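Local coordinates for maleylacetate reductase (Agrobacterium tumefaciens, PDB 3HL0), which probably reduces maleylacetate to 3-oxoadipate with NADH in aromatic catabolism, as a member of the iron-containing alcohol dehydrogenase family, at residues E27-L32 / S54-L59; E81-A86 / K104-R109; R184-I189 / P327-R332; M237-K242 / A268-A273. All coordinates share one frame; numbering follows the deposited sequence. Where two conformers were deposited one is given.

Interaction 1 (E27-L32 / S54-L59); sequences EEIRRL and SRLGRL
The guanidinium of Arg30 carries the CD1 methyl of Leu59 over one of its faces, 3.6 Å above the plane and displaced toward the rim. Arg30 belongs to helix 25-31 and Leu59 to the short 3-10 turn that leads from helix 46-56 into strand 60-64, in the Rossmann-like nucleotide-binding domain, where helix 25-31, packed on the parallel sheet, meets the approach to its edge strand 60-64. Arg30 NH1 is 3.8 Å from Leu59 CD1, and NE and CZ lie nearly as close, so the methyl lies over the NE-CZ-NH1 side of the group. The two side chains meet at about a right angle: the arginine runs out extended from CG to NE and passes across the end of the leucine. This is van der Waals cover of a charged group on the exposed side of the contact.

Deeper in, the contact is mainly aliphatic. Ile29 places CG1 anti to its carbonyl carbon (chi1 -67°), which carries Ile29 CD1 outward to the two methyls of Leu56, CD2 at 4.0 Å and CD1 at 4.1 Å. Gly57, with positive phi, is the first residue to leave helical geometry, and Leu59 N bonds back to Leu56 O, so the turn brings Leu59 and the end of Leu56 against helix 25-31. Leu56 and Leu59 also touch Ala26, while Ile29 reaches Ile115 of strand 113-118, which ties the helix to the sheet. At the end of the isoleucine, Ile29 CD1 also lies 4.2 Å from Leu59 O and 4.3 Å from Leu59 CB.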
loop_
_atom_site.group_PDB
_atom_site.type_symbol
_atom_site.label_atom_id
_atom_site.label_comp_id
_atom_site.label_asym_id
_atom_site.label_seq_id
_atom_site.Cartn_x
_atom_site.Cartn_y
_atom_site.Cartn_z
ATOM N N GLU A 27 10.449 13.870 -27.057
ATOM C CA GLU A 27 9.633 14.401 -28.169
ATOM C C GLU A 27 8.446 15.214 -27.657
ATOM O O GLU A 27 8.180 16.318 -28.127
ATOM C CB GLU A 27 9.080 13.253 -29.035
ATOM C CG GLU A 27 10.110 12.429 -29.806
ATOM C CD GLU A 27 9.457 11.498 -30.829
ATOM O OE1 GLU A 27 8.249 11.194 -30.680
ATOM O OE2 GLU A 27 10.147 11.074 -31.782
ATOM N N GLU A 28 7.734 14.650 -26.684
ATOM C CA GLU A 28 6.529 15.270 -26.154
ATOM C C GLU A 28 6.832 16.535 -25.369
ATOM O O GLU A 28 6.070 17.506 -25.413
ATOM C CB GLU A 28 5.738 14.254 -25.312
ATOM C CG GLU A 28 5.247 13.079 -26.174
ATOM C CD GLU A 28 4.280 13.520 -27.264
ATOM O OE1 GLU A 28 3.457 14.448 -27.033
ATOM O OE2 GLU A 28 4.326 12.906 -28.349
ATOM N N ILE A 29 7.937 16.529 -24.630
ATOM C CA ILE A 29 8.362 17.742 -23.914
ATOM C C ILE A 29 8.618 18.841 -24.941
ATOM O O ILE A 29 8.146 19.982 -24.801
ATOM C CB ILE A 29 9.595 17.487 -22.997
ATOM C CG1 ILE A 29 9.209 16.561 -21.839
ATOM C CG2 ILE A 29 10.237 18.822 -22.445
ATOM C CD1 ILE A 29 10.436 16.051 -21.046
ATOM N N ARG A 30 9.355 18.489 -25.987
ATOM C CA ARG A 30 9.712 19.483 -27.007
ATOM C C ARG A 30 8.481 20.028 -27.731
ATOM O O ARG A 30 8.404 21.238 -28.014
ATOM C CB ARG A 30 10.726 18.897 -27.987
ATOM C CG ARG A 30 12.106 18.734 -27.373
ATOM C CD ARG A 30 13.131 18.404 -28.433
ATOM N NE ARG A 30 14.317 17.763 -27.861
ATOM C CZ ARG A 30 14.553 16.448 -27.906
ATOM N NH1 ARG A 30 15.655 15.939 -27.354
ATOM N NH2 ARG A 30 13.689 15.637 -28.506
ATOM N N ARG A 31 7.507 19.146 -27.973
ATOM C CA ARG A 31 6.271 19.477 -28.695
ATOM C C ARG A 31 5.422 20.518 -27.952
ATOM O O ARG A 31 4.740 21.333 -28.584
ATOM C CB ARG A 31 5.481 18.203 -28.980
ATOM C CG ARG A 31 4.273 18.359 -29.890
ATOM C CD ARG A 31 3.665 17.007 -30.234
ATOM N NE ARG A 31 2.522 17.157 -31.135
ATOM C CZ ARG A 31 2.592 17.097 -32.462
ATOM N NH1 ARG A 31 3.757 16.871 -33.072
ATOM N NH2 ARG A 31 1.492 17.263 -33.187
ATOM N N LEU A 32 5.485 20.511 -26.623
ATOM C CA LEU A 32 4.894 21.569 -25.809
ATOM C C LEU A 32 5.710 22.874 -25.791
ATOM O O LEU A 32 5.295 23.854 -25.158
ATOM C CB LEU A 32 4.672 21.084 -24.370
ATOM C CG LEU A 32 3.687 19.933 -24.112
ATOM C CD1 LEU A 32 3.966 19.288 -22.726
ATOM C CD2 LEU A 32 2.229 20.397 -24.223
ATOM N N SER A 54 17.326 10.087 -16.219
ATOM C CA SER A 54 18.631 9.882 -16.807
ATOM C C SER A 54 18.595 9.911 -18.349
ATOM O O SER A 54 19.399 10.584 -18.986
ATOM C CB SER A 54 19.184 8.553 -16.294
ATOM O OG SER A 54 20.533 8.462 -16.625
ATOM N N ARG A 55 17.634 9.223 -18.944
ATOM C CA ARG A 55 17.564 9.170 -20.401
ATOM C C ARG A 55 17.188 10.531 -20.990
ATOM O O ARG A 55 17.561 10.838 -22.109
ATOM C CB ARG A 55 16.554 8.126 -20.859
ATOM C CG ARG A 55 16.944 6.690 -20.524
ATOM C CD ARG A 55 15.916 5.752 -21.165
ATOM N NE ARG A 55 14.585 5.881 -20.576
ATOM C CZ ARG A 55 14.159 5.178 -19.524
ATOM N NH1 ARG A 55 14.974 4.298 -18.943
ATOM N NH2 ARG A 55 12.917 5.346 -19.066
ATOM N N LEU A 56 16.439 11.333 -20.233
ATOM C CA LEU A 56 16.033 12.667 -20.701
ATOM C C LEU A 56 17.189 13.661 -20.803
ATOM O O LEU A 56 17.104 14.672 -21.523
ATOM C CB LEU A 56 14.881 13.229 -19.819
ATOM C CG LEU A 56 13.503 12.617 -20.052
ATOM C CD1 LEU A 56 12.542 13.135 -18.995
ATOM C CD2 LEU A 56 13.000 12.980 -21.456
ATOM N N GLY A 57 18.291 13.373 -20.102
ATOM C CA GLY A 57 19.469 14.247 -20.156
ATOM C C GLY A 57 19.096 15.631 -19.674
ATOM O O GLY A 57 18.539 15.765 -18.580
ATOM N N ARG A 58 19.354 16.636 -20.512
ATOM C CA ARG A 58 19.167 18.046 -20.146
ATOM C C ARG A 58 17.698 18.434 -20.088
ATOM O O ARG A 58 17.360 19.505 -19.574
ATOM C CB ARG A 58 19.919 18.966 -21.121
ATOM N N LEU A 59 16.827 17.569 -20.610
ATOM C CA LEU A 59 15.385 17.812 -20.554
ATOM C C LEU A 59 14.821 17.487 -19.187
ATOM O O LEU A 59 13.660 17.806 -18.916
ATOM C CB LEU A 59 14.624 17.033 -21.648
ATOM C CG LEU A 59 14.797 17.522 -23.094
ATOM C CD1 LEU A 59 13.944 16.677 -24.045
ATOM C CD2 LEU A 59 14.502 19.023 -23.287
#

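Interaction 2 (E81-A86 / K104-R109); sequences EAYRAA and KAIALR
Tyr83 has CG anti to the backbone N (chi1 180°), and Ile106 has CG2 in the same relation to its own N; these settings bring the phenol ring and the branch methyl together between two helices. Helices 73-85 and 97-110 are linked through strand 90-95 of the parallel sheet, and helix 97-110 leads on to the neighbouring strand 113-118, in the alternating helix-strand pattern of a Rossmann-like nucleotide-binding domain. The methyl sits over one face of the ring toward its root, with Ile106 CG2 4.1 Å from Tyr83 CD1 and 4.2 Å from Tyr83 CG. Tyr83 also touches Ala88 and Ala112, and Ile106 touches Ala79, which widens the apolar seam.

Nearer the surface, the extended Arg84 reaches across from helix 73-85, and its NH2 stands 3.8 Å from Arg109 O, a loose polar approach. Arg109 turns its own end back along helix 97-110 and donates from NH1 to Ala105 O, with an N-H...O angle of 162°. Gln132 OE1 of strand 129-134 is a second partner of the same nitrogen. Lys104, next to Ala105, touches the NAD. The Ala105 oxygen lies in the guanidinium plane of Arg109, 3.0 Å from NH1.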
loop_
_atom_site.group_PDB
_atom_site.type_symbol
_atom_site.label_atom_id
_atom_site.label_comp_id
_atom_site.label_asym_id
_atom_site.label_seq_id
_atom_site.Cartn_x
_atom_site.Cartn_y
_atom_site.Cartn_z
ATOM N N GLU A 81 8.207 23.329 -4.008
ATOM C CA GLU A 81 9.526 23.900 -3.747
ATOM C C GLU A 81 10.576 23.230 -4.651
ATOM O O GLU A 81 11.436 23.913 -5.187
ATOM C CB GLU A 81 9.896 23.781 -2.271
ATOM C CG GLU A 81 9.032 24.663 -1.392
ATOM C CD GLU A 81 9.131 24.332 0.096
ATOM O OE1 GLU A 81 9.614 23.227 0.446
ATOM O OE2 GLU A 81 8.714 25.189 0.916
ATOM N N ALA A 82 10.469 21.910 -4.847
ATOM C CA ALA A 82 11.398 21.184 -5.718
ATOM C C ALA A 82 11.245 21.601 -7.190
ATOM O O ALA A 82 12.263 21.836 -7.877
ATOM C CB ALA A 82 11.200 19.662 -5.550
ATOM N N TYR A 83 9.997 21.758 -7.640
ATOM C CA TYR A 83 9.674 22.247 -8.994
ATOM C C TYR A 83 10.305 23.616 -9.244
ATOM O O TYR A 83 10.932 23.867 -10.292
ATOM C CB TYR A 83 8.143 22.289 -9.179
ATOM C CG TYR A 83 7.651 22.777 -10.517
ATOM C CD1 TYR A 83 7.431 21.883 -11.570
ATOM C CD2 TYR A 83 7.373 24.134 -10.731
ATOM C CE1 TYR A 83 6.952 22.318 -12.803
ATOM C CE2 TYR A 83 6.898 24.578 -11.957
ATOM C CZ TYR A 83 6.700 23.680 -12.985
ATOM O OH TYR A 83 6.237 24.162 -14.182
ATOM N N ARG A 84 10.158 24.507 -8.263
ATOM C CA ARG A 84 10.717 25.853 -8.387
ATOM C C ARG A 84 12.235 25.807 -8.408
ATOM O O ARG A 84 12.870 26.362 -9.335
ATOM C CB ARG A 84 10.170 26.776 -7.284
ATOM C CG ARG A 84 8.676 27.037 -7.518
ATOM C CD ARG A 84 8.017 27.906 -6.467
ATOM N NE ARG A 84 6.654 28.210 -6.886
ATOM C CZ ARG A 84 5.632 28.416 -6.067
ATOM N NH1 ARG A 84 5.801 28.331 -4.749
ATOM N NH2 ARG A 84 4.425 28.670 -6.572
ATOM N N ALA A 85 12.820 25.138 -7.418
ATOM C CA ALA A 85 14.291 25.096 -7.312
ATOM C C ALA A 85 14.959 24.505 -8.558
ATOM O O ALA A 85 16.045 24.939 -8.975
ATOM C CB ALA A 85 14.720 24.351 -6.054
ATOM N N ALA A 86 14.300 23.521 -9.150
ATOM C CA ALA A 86 14.786 22.892 -10.382
ATOM C C ALA A 86 14.628 23.746 -11.644
ATOM O O ALA A 86 15.183 23.409 -12.700
ATOM C CB ALA A 86 14.071 21.544 -10.579
ATOM N N LYS A 104 -0.974 16.734 -10.508
ATOM C CA LYS A 104 -2.129 17.616 -10.603
ATOM C C LYS A 104 -2.071 18.696 -9.527
ATOM O O LYS A 104 -2.398 19.865 -9.797
ATOM C CB LYS A 104 -3.428 16.820 -10.477
ATOM C CG LYS A 104 -3.827 16.009 -11.710
ATOM C CD LYS A 104 -4.988 15.067 -11.374
ATOM C CE LYS A 104 -5.722 14.676 -12.669
ATOM N NZ LYS A 104 -6.946 13.844 -12.343
ATOM N N ALA A 105 -1.681 18.320 -8.311
ATOM C CA ALA A 105 -1.611 19.285 -7.211
ATOM C C ALA A 105 -0.516 20.319 -7.445
ATOM O O ALA A 105 -0.666 21.472 -7.020
ATOM C CB ALA A 105 -1.402 18.572 -5.865
ATOM N N ILE A 106 0.586 19.906 -8.074
ATOM C CA ILE A 106 1.663 20.842 -8.448
ATOM C C ILE A 106 1.139 21.768 -9.556
ATOM O O ILE A 106 1.314 22.966 -9.480
ATOM C CB ILE A 106 2.942 20.082 -8.922
ATOM C CG1 ILE A 106 3.566 19.325 -7.757
ATOM C CG2 ILE A 106 3.953 21.044 -9.579
ATOM C CD1 ILE A 106 4.601 18.263 -8.209
ATOM N N ALA A 107 0.458 21.218 -10.562
ATOM C CA ALA A 107 -0.135 22.043 -11.622
ATOM C C ALA A 107 -1.117 23.080 -11.061
ATOM O O ALA A 107 -1.122 24.245 -11.523
ATOM C CB ALA A 107 -0.833 21.151 -12.666
ATOM N N LEU A 108 -1.921 22.693 -10.080
ATOM C CA LEU A 108 -2.868 23.651 -9.462
ATOM C C LEU A 108 -2.162 24.898 -8.922
ATOM O O LEU A 108 -2.700 26.007 -8.978
ATOM C CB LEU A 108 -3.689 22.983 -8.345
ATOM C CG LEU A 108 -4.695 23.812 -7.549
ATOM C CD1 LEU A 108 -5.846 24.251 -8.455
ATOM C CD2 LEU A 108 -5.234 22.956 -6.431
ATOM N N ARG A 109 -0.945 24.712 -8.428
ATOM C CA ARG A 109 -0.246 25.741 -7.688
ATOM C C ARG A 109 0.741 26.511 -8.551
ATOM O O ARG A 109 1.157 27.618 -8.200
ATOM C CB ARG A 109 0.476 25.097 -6.502
ATOM C CG ARG A 109 -0.507 24.686 -5.408
ATOM C CD ARG A 109 0.083 23.664 -4.474
ATOM N NE ARG A 109 -0.803 23.422 -3.344
ATOM C CZ ARG A 109 -1.789 22.517 -3.327
ATOM N NH1 ARG A 109 -2.052 21.760 -4.379
ATOM N NH2 ARG A 109 -2.536 22.369 -2.246
#

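Interaction 3 (R184-I189 / P327-R332); sequences RDRNPI and PYWCPR
This is a surface cation-pi stack between two loops of the helical C-terminal half: Arg184 precedes helix 188-210, and Trp329 lies in the connection from helix 316-323 to helix 336-348. The guanidinium lies flat on the indole, its plane turned only 9° from the ring and the two centres 3.9 Å apart. Arg184 CZ is over the five-membered ring, 3.6 Å from Trp329 CD1, its closest atom there. The extended side chain of Arg184 continues over the same face toward CE3: CD makes a CH-pi contact with the five-membered ring, and Arg184 CB reaches Trp329 CE3 at 3.5 Å on the six-membered ring. The opposite face of the indole meets the backbone N of Pro331, offset toward the rim, so the ring is packed from both sides. Behind the stack, Trp329 O accepts from Ser238 OG, and Asp185 OD1 accepts from Gly236 N, which fixes both loops to the segment before helix 239-251. Flat stacking leaves the N-H bonds of Arg184 directed outward around the guanidinium rim, so the cation can lie on the indole and still offer its edge to water.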
loop_
_atom_site.group_PDB
_atom_site.type_symbol
_atom_site.label_atom_id
_atom_site.label_comp_id
_atom_site.label_asym_id
_atom_site.label_seq_id
_atom_site.Cartn_x
_atom_site.Cartn_y
_atom_site.Cartn_z
ATOM N N ARG A 184 -26.546 11.094 -15.019
ATOM C CA ARG A 184 -27.623 12.036 -15.305
ATOM C C ARG A 184 -27.327 12.773 -16.613
ATOM O O ARG A 184 -28.256 13.022 -17.403
ATOM C CB ARG A 184 -27.777 13.041 -14.173
ATOM C CG ARG A 184 -29.158 13.715 -14.253
ATOM C CD ARG A 184 -29.264 14.657 -13.077
ATOM N NE ARG A 184 -30.643 15.084 -12.874
ATOM C CZ ARG A 184 -31.041 15.839 -11.850
ATOM N NH1 ARG A 184 -32.324 16.173 -11.734
ATOM N NH2 ARG A 184 -30.159 16.251 -10.944
ATOM N N ASP A 185 -26.057 13.093 -16.834
ATOM C CA ASP A 185 -25.597 13.786 -18.060
ATOM C C ASP A 185 -24.924 12.818 -19.036
ATOM O O ASP A 185 -23.938 13.177 -19.764
ATOM C CB ASP A 185 -24.655 14.934 -17.706
ATOM C CG ASP A 185 -23.429 14.491 -16.908
ATOM O OD1 ASP A 185 -23.429 13.389 -16.312
ATOM O OD2 ASP A 185 -22.415 15.248 -16.864
ATOM N N ARG A 186 -25.472 11.603 -19.080
ATOM C CA ARG A 186 -25.001 10.585 -20.010
ATOM C C ARG A 186 -25.181 11.058 -21.468
ATOM O O ARG A 186 -26.158 11.785 -21.818
ATOM C CB ARG A 186 -25.747 9.272 -19.782
ATOM C CG ARG A 186 -27.239 9.359 -20.019
ATOM C CD ARG A 186 -27.914 8.078 -19.572
ATOM N NE ARG A 186 -29.371 8.203 -19.553
ATOM C CZ ARG A 186 -30.092 8.367 -18.449
ATOM N NH1 ARG A 186 -31.412 8.452 -18.546
ATOM N NH2 ARG A 186 -29.503 8.422 -17.242
ATOM N N ASN A 187 -24.253 10.637 -22.325
ATOM C CA ASN A 187 -24.365 10.981 -23.750
ATOM C C ASN A 187 -23.900 9.765 -24.544
ATOM O O ASN A 187 -23.248 8.845 -24.013
ATOM C CB ASN A 187 -23.583 12.268 -24.057
ATOM C CG ASN A 187 -22.072 12.088 -24.004
ATOM O OD1 ASN A 187 -21.494 11.392 -24.843
ATOM N ND2 ASN A 187 -21.447 12.705 -23.032
ATOM N N PRO A 188 -24.223 9.727 -25.836
ATOM C CA PRO A 188 -23.930 8.518 -26.625
ATOM C C PRO A 188 -22.425 8.200 -26.746
ATOM O O PRO A 188 -22.095 7.026 -26.872
ATOM C CB PRO A 188 -24.427 8.912 -28.037
ATOM C CG PRO A 188 -25.537 9.905 -27.734
ATOM C CD PRO A 188 -25.138 10.670 -26.530
ATOM N N ILE A 189 -21.562 9.212 -26.808
ATOM C CA ILE A 189 -20.122 9.004 -26.965
ATOM C C ILE A 189 -19.570 8.384 -25.661
ATOM O O ILE A 189 -18.843 7.352 -25.710
ATOM C CB ILE A 189 -19.336 10.314 -27.168
ATOM C CG1 ILE A 189 -19.917 11.129 -28.332
ATOM C CG2 ILE A 189 -17.825 10.016 -27.308
ATOM C CD1 ILE A 189 -20.285 10.276 -29.522
ATOM N N PRO A 327 -27.300 14.946 -0.260
ATOM C CA PRO A 327 -28.039 14.427 -1.416
ATOM C C PRO A 327 -27.296 14.635 -2.737
ATOM O O PRO A 327 -26.715 15.702 -2.969
ATOM C CB PRO A 327 -29.341 15.244 -1.407
ATOM C CG PRO A 327 -29.444 15.802 0.004
ATOM C CD PRO A 327 -28.011 16.076 0.372
ATOM N N TYR A 328 -27.283 13.593 -3.570
ATOM C CA TYR A 328 -26.808 13.709 -4.948
ATOM C C TYR A 328 -27.712 12.847 -5.789
ATOM O O TYR A 328 -28.454 12.011 -5.256
ATOM C CB TYR A 328 -25.351 13.237 -5.092
ATOM C CG TYR A 328 -25.138 11.831 -4.562
ATOM C CD1 TYR A 328 -24.701 11.626 -3.264
ATOM C CD2 TYR A 328 -25.375 10.715 -5.379
ATOM C CE1 TYR A 328 -24.526 10.339 -2.753
ATOM C CE2 TYR A 328 -25.182 9.435 -4.894
ATOM C CZ TYR A 328 -24.761 9.255 -3.596
ATOM O OH TYR A 328 -24.585 7.987 -3.125
ATOM N N TRP A 329 -27.643 13.020 -7.106
ATOM C CA TRP A 329 -28.538 12.270 -8.002
ATOM C C TRP A 329 -28.108 10.835 -8.297
ATOM O O TRP A 329 -26.917 10.566 -8.519
ATOM C CB TRP A 329 -28.753 13.007 -9.316
ATOM C CG TRP A 329 -29.928 12.490 -10.084
ATOM C CD1 TRP A 329 -31.243 12.863 -9.924
ATOM C CD2 TRP A 329 -29.907 11.536 -11.146
ATOM N NE1 TRP A 329 -32.042 12.176 -10.817
ATOM C CE2 TRP A 329 -31.242 11.352 -11.571
ATOM C CE3 TRP A 329 -28.883 10.777 -11.759
ATOM C CZ2 TRP A 329 -31.583 10.455 -12.589
ATOM C CZ3 TRP A 329 -29.224 9.915 -12.787
ATOM C CH2 TRP A 329 -30.554 9.757 -13.190
ATOM N N CYS A 330 -29.093 9.940 -8.286
ATOM C CA CYS A 330 -28.936 8.549 -8.709
ATOM C C CYS A 330 -30.258 8.126 -9.376
ATOM O O CYS A 330 -31.325 8.524 -8.895
ATOM C CB CYS A 330 -28.702 7.710 -7.439
ATOM S SG CYS A 330 -28.358 5.985 -7.674
ATOM N N PRO A 331 -30.211 7.257 -10.408
ATOM C CA PRO A 331 -31.490 6.778 -10.987
ATOM C C PRO A 331 -32.435 6.123 -9.958
ATOM O O PRO A 331 -33.656 6.165 -10.104
ATOM C CB PRO A 331 -31.053 5.724 -12.009
ATOM C CG PRO A 331 -29.623 6.181 -12.400
ATOM C CD PRO A 331 -29.047 6.687 -11.112
ATOM N N ARG A 332 -31.861 5.512 -8.925
ATOM C CA ARG A 332 -32.615 5.054 -7.757
ATOM C C ARG A 332 -32.212 5.936 -6.591
ATOM O O ARG A 332 -31.015 6.028 -6.265
ATOM C CB ARG A 332 -32.263 3.600 -7.424
ATOM C CG ARG A 332 -32.977 3.086 -6.188
ATOM C CD ARG A 332 -32.779 1.595 -6.102
ATOM N NE ARG A 332 -33.352 1.078 -4.866
ATOM C CZ ARG A 332 -33.010 -0.087 -4.339
ATOM N NH1 ARG A 332 -32.105 -0.861 -4.956
ATOM N NH2 ARG A 332 -33.594 -0.477 -3.197
#

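Interaction 4 (M237-K242 / A268-A273); sequences MSLHHK and AYVEEA
Leu239 and Tyr269 meet at about a right angle, the leucine arriving end-on with CD2 against the CG-CD2 bond at the root of the phenol ring. Leu239 CD2 is 3.5 Å from Tyr269 CD2, 3.7 Å from Tyr269 CG and 3.9 Å from Tyr269 CB, and approaches the ring obliquely. It therefore packs well away from the hydroxyl. Leu239 has CG anti to its backbone N (chi1 168°), which sends the branch from the first turn of helix 239-251 toward helix 255-271. On that second helix Val270 follows directly after the tyrosine and offers its CG2 to Leu239 CD2 at a looser 4.4 Å, so this one methyl lies by two successive side chains. Every side chain in this exchange is buried and the contact is wholly apolar; the polar end of Tyr269 is satisfied by Pro333 O, to which OH is hydrogen-bonded. Helix 336-348 packs against both partners through Ile339, and Ala338 and Leu342 add to its cover of Tyr269. On another side of helix 239-251, His240 and His241 touch Ala175 of helix 163-180, placing the contact within the all-helical half.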
loop_
_atom_site.group_PDB
_atom_site.type_symbol
_atom_site.label_atom_id
_atom_site.label_comp_id
_atom_site.label_asym_id
_atom_site.label_seq_id
_atom_site.Cartn_x
_atom_site.Cartn_y
_atom_site.Cartn_z
HETATM N N MSE A 237 -20.548 10.801 -11.958
HETATM C CA MSE A 237 -20.687 9.529 -11.278
HETATM C C MSE A 237 -21.839 9.621 -10.246
HETATM O O MSE A 237 -22.565 10.643 -10.172
HETATM C CB MSE A 237 -19.349 9.189 -10.606
HETATM C CG MSE A 237 -18.156 9.113 -11.578
HETATM SE SE MSE A 237 -18.224 7.656 -12.852
HETATM C CE MSE A 237 -19.020 8.599 -14.383
ATOM N N SER A 238 -22.060 8.562 -9.474
ATOM C CA SER A 238 -23.238 8.505 -8.625
ATOM C C SER A 238 -22.910 7.638 -7.411
ATOM O O SER A 238 -21.785 7.722 -6.904
ATOM C CB SER A 238 -24.467 8.029 -9.444
ATOM O OG SER A 238 -25.621 8.094 -8.601
ATOM N N LEU A 239 -23.843 6.787 -7.007
ATOM C CA LEU A 239 -23.732 6.038 -5.762
ATOM C C LEU A 239 -22.379 5.319 -5.594
ATOM O O LEU A 239 -21.761 5.362 -4.524
ATOM C CB LEU A 239 -24.867 5.015 -5.694
ATOM C CG LEU A 239 -24.740 3.948 -4.605
ATOM C CD1 LEU A 239 -24.798 4.595 -3.227
ATOM C CD2 LEU A 239 -25.837 2.886 -4.797
ATOM N N HIS A 240 -21.929 4.641 -6.641
ATOM C CA HIS A 240 -20.718 3.857 -6.432
ATOM C C HIS A 240 -19.545 4.717 -6.025
ATOM O O HIS A 240 -18.860 4.414 -5.037
ATOM C CB HIS A 240 -20.374 2.995 -7.651
ATOM C CG HIS A 240 -19.066 2.278 -7.472
ATOM N ND1 HIS A 240 -18.945 1.094 -6.768
ATOM C CD2 HIS A 240 -17.813 2.664 -7.794
ATOM C CE1 HIS A 240 -17.664 0.758 -6.713
ATOM N NE2 HIS A 240 -16.954 1.703 -7.322
ATOM N N HIS A 241 -19.270 5.757 -6.800
ATOM C CA HIS A 241 -18.062 6.558 -6.478
ATOM C C HIS A 241 -18.274 7.354 -5.176
ATOM O O HIS A 241 -17.325 7.522 -4.424
ATOM C CB HIS A 241 -17.664 7.446 -7.677
ATOM C CG HIS A 241 -17.167 6.664 -8.863
ATOM N ND1 HIS A 241 -18.012 5.928 -9.669
ATOM C CD2 HIS A 241 -15.921 6.508 -9.371
ATOM C CE1 HIS A 241 -17.297 5.340 -10.623
ATOM N NE2 HIS A 241 -16.023 5.663 -10.457
ATOM N N LYS A 242 -19.488 7.839 -4.924
ATOM C CA LYS A 242 -19.762 8.569 -3.658
ATOM C C LYS A 242 -19.551 7.680 -2.442
ATOM O O LYS A 242 -18.869 8.078 -1.489
ATOM C CB LYS A 242 -21.162 9.143 -3.679
ATOM C CG LYS A 242 -21.317 10.261 -4.735
ATOM C CD LYS A 242 -20.766 11.592 -4.233
ATOM C CE LYS A 242 -21.333 12.765 -5.017
ATOM N NZ LYS A 242 -20.698 12.879 -6.372
ATOM N N ALA A 268 -25.809 -3.478 -8.555
ATOM C CA ALA A 268 -27.094 -4.139 -8.279
ATOM C C ALA A 268 -28.152 -3.194 -7.721
ATOM O O ALA A 268 -29.359 -3.351 -8.066
ATOM C CB ALA A 268 -26.909 -5.347 -7.320
ATOM N N TYR A 269 -27.762 -2.251 -6.870
ATOM C CA TYR A 269 -28.714 -1.280 -6.292
ATOM C C TYR A 269 -29.335 -0.472 -7.440
ATOM O O TYR A 269 -30.567 -0.365 -7.520
ATOM C CB TYR A 269 -27.988 -0.330 -5.366
ATOM C CG TYR A 269 -28.826 0.686 -4.625
ATOM C CD1 TYR A 269 -29.208 0.439 -3.291
ATOM C CD2 TYR A 269 -29.139 1.927 -5.194
ATOM C CE1 TYR A 269 -29.926 1.412 -2.543
ATOM C CE2 TYR A 269 -29.875 2.908 -4.467
ATOM C CZ TYR A 269 -30.262 2.625 -3.136
ATOM O OH TYR A 269 -30.990 3.537 -2.394
ATOM N N VAL A 270 -28.497 0.041 -8.357
ATOM C CA VAL A 270 -29.009 0.895 -9.447
ATOM C C VAL A 270 -29.754 0.084 -10.500
ATOM O O VAL A 270 -30.709 0.585 -11.097
ATOM C CB VAL A 270 -27.867 1.747 -10.079
ATOM C CG1 VAL A 270 -28.389 2.643 -11.236
ATOM C CG2 VAL A 270 -27.261 2.587 -8.935
ATOM N N GLU A 271 -29.340 -1.157 -10.709
ATOM C CA GLU A 271 -29.919 -2.003 -11.764
ATOM C C GLU A 271 -31.417 -2.209 -11.558
ATOM O O GLU A 271 -32.136 -2.338 -12.568
ATOM C CB GLU A 271 -29.172 -3.332 -11.813
ATOM C CG GLU A 271 -29.481 -4.218 -12.963
ATOM C CD GLU A 271 -28.647 -5.513 -12.941
ATOM O OE1 GLU A 271 -27.932 -5.815 -11.909
ATOM O OE2 GLU A 271 -28.696 -6.234 -13.970
ATOM N N GLU A 272 -31.885 -2.169 -10.307
ATOM C CA GLU A 272 -33.342 -2.250 -10.051
ATOM C C GLU A 272 -34.063 -1.099 -10.772
ATOM O O GLU A 272 -35.208 -1.245 -11.230
ATOM C CB GLU A 272 -33.635 -2.180 -8.552
ATOM C CG GLU A 272 -32.962 -3.227 -7.681
ATOM C CD GLU A 272 -33.732 -3.480 -6.364
ATOM O OE1 GLU A 272 -34.837 -2.916 -6.194
ATOM O OE2 GLU A 272 -33.222 -4.249 -5.502
ATOM N N ALA A 273 -33.401 0.047 -10.916
ATOM C CA ALA A 273 -33.983 1.250 -11.545
ATOM C C ALA A 273 -33.515 1.582 -12.956
ATOM O O ALA A 273 -34.178 2.358 -13.661
ATOM C CB ALA A 273 -33.755 2.466 -10.636
#

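Overall arrangement
Interactions 1 and 2 belong to the nucleotide-binding half, where both join helices, in interaction 1 with the turn that follows one, beside the parallel sheet; their centres are 18 Å apart and they do not touch. Each joins a buried aliphatic or aromatic contact to an arginine at the outer margin. Interactions 3 and 4 lie in the helical half, with centres about 10 Å apart. Interaction 4 is buried and apolar, whereas interaction 3 is a surface stack with a charged partner. The two are joined directly: residues 327-332 carry Arg332, whose NH1 donates to Tyr269 O of interaction 4, and 237-242 with 268-273 is nested in the chain loop that interaction 3 closes.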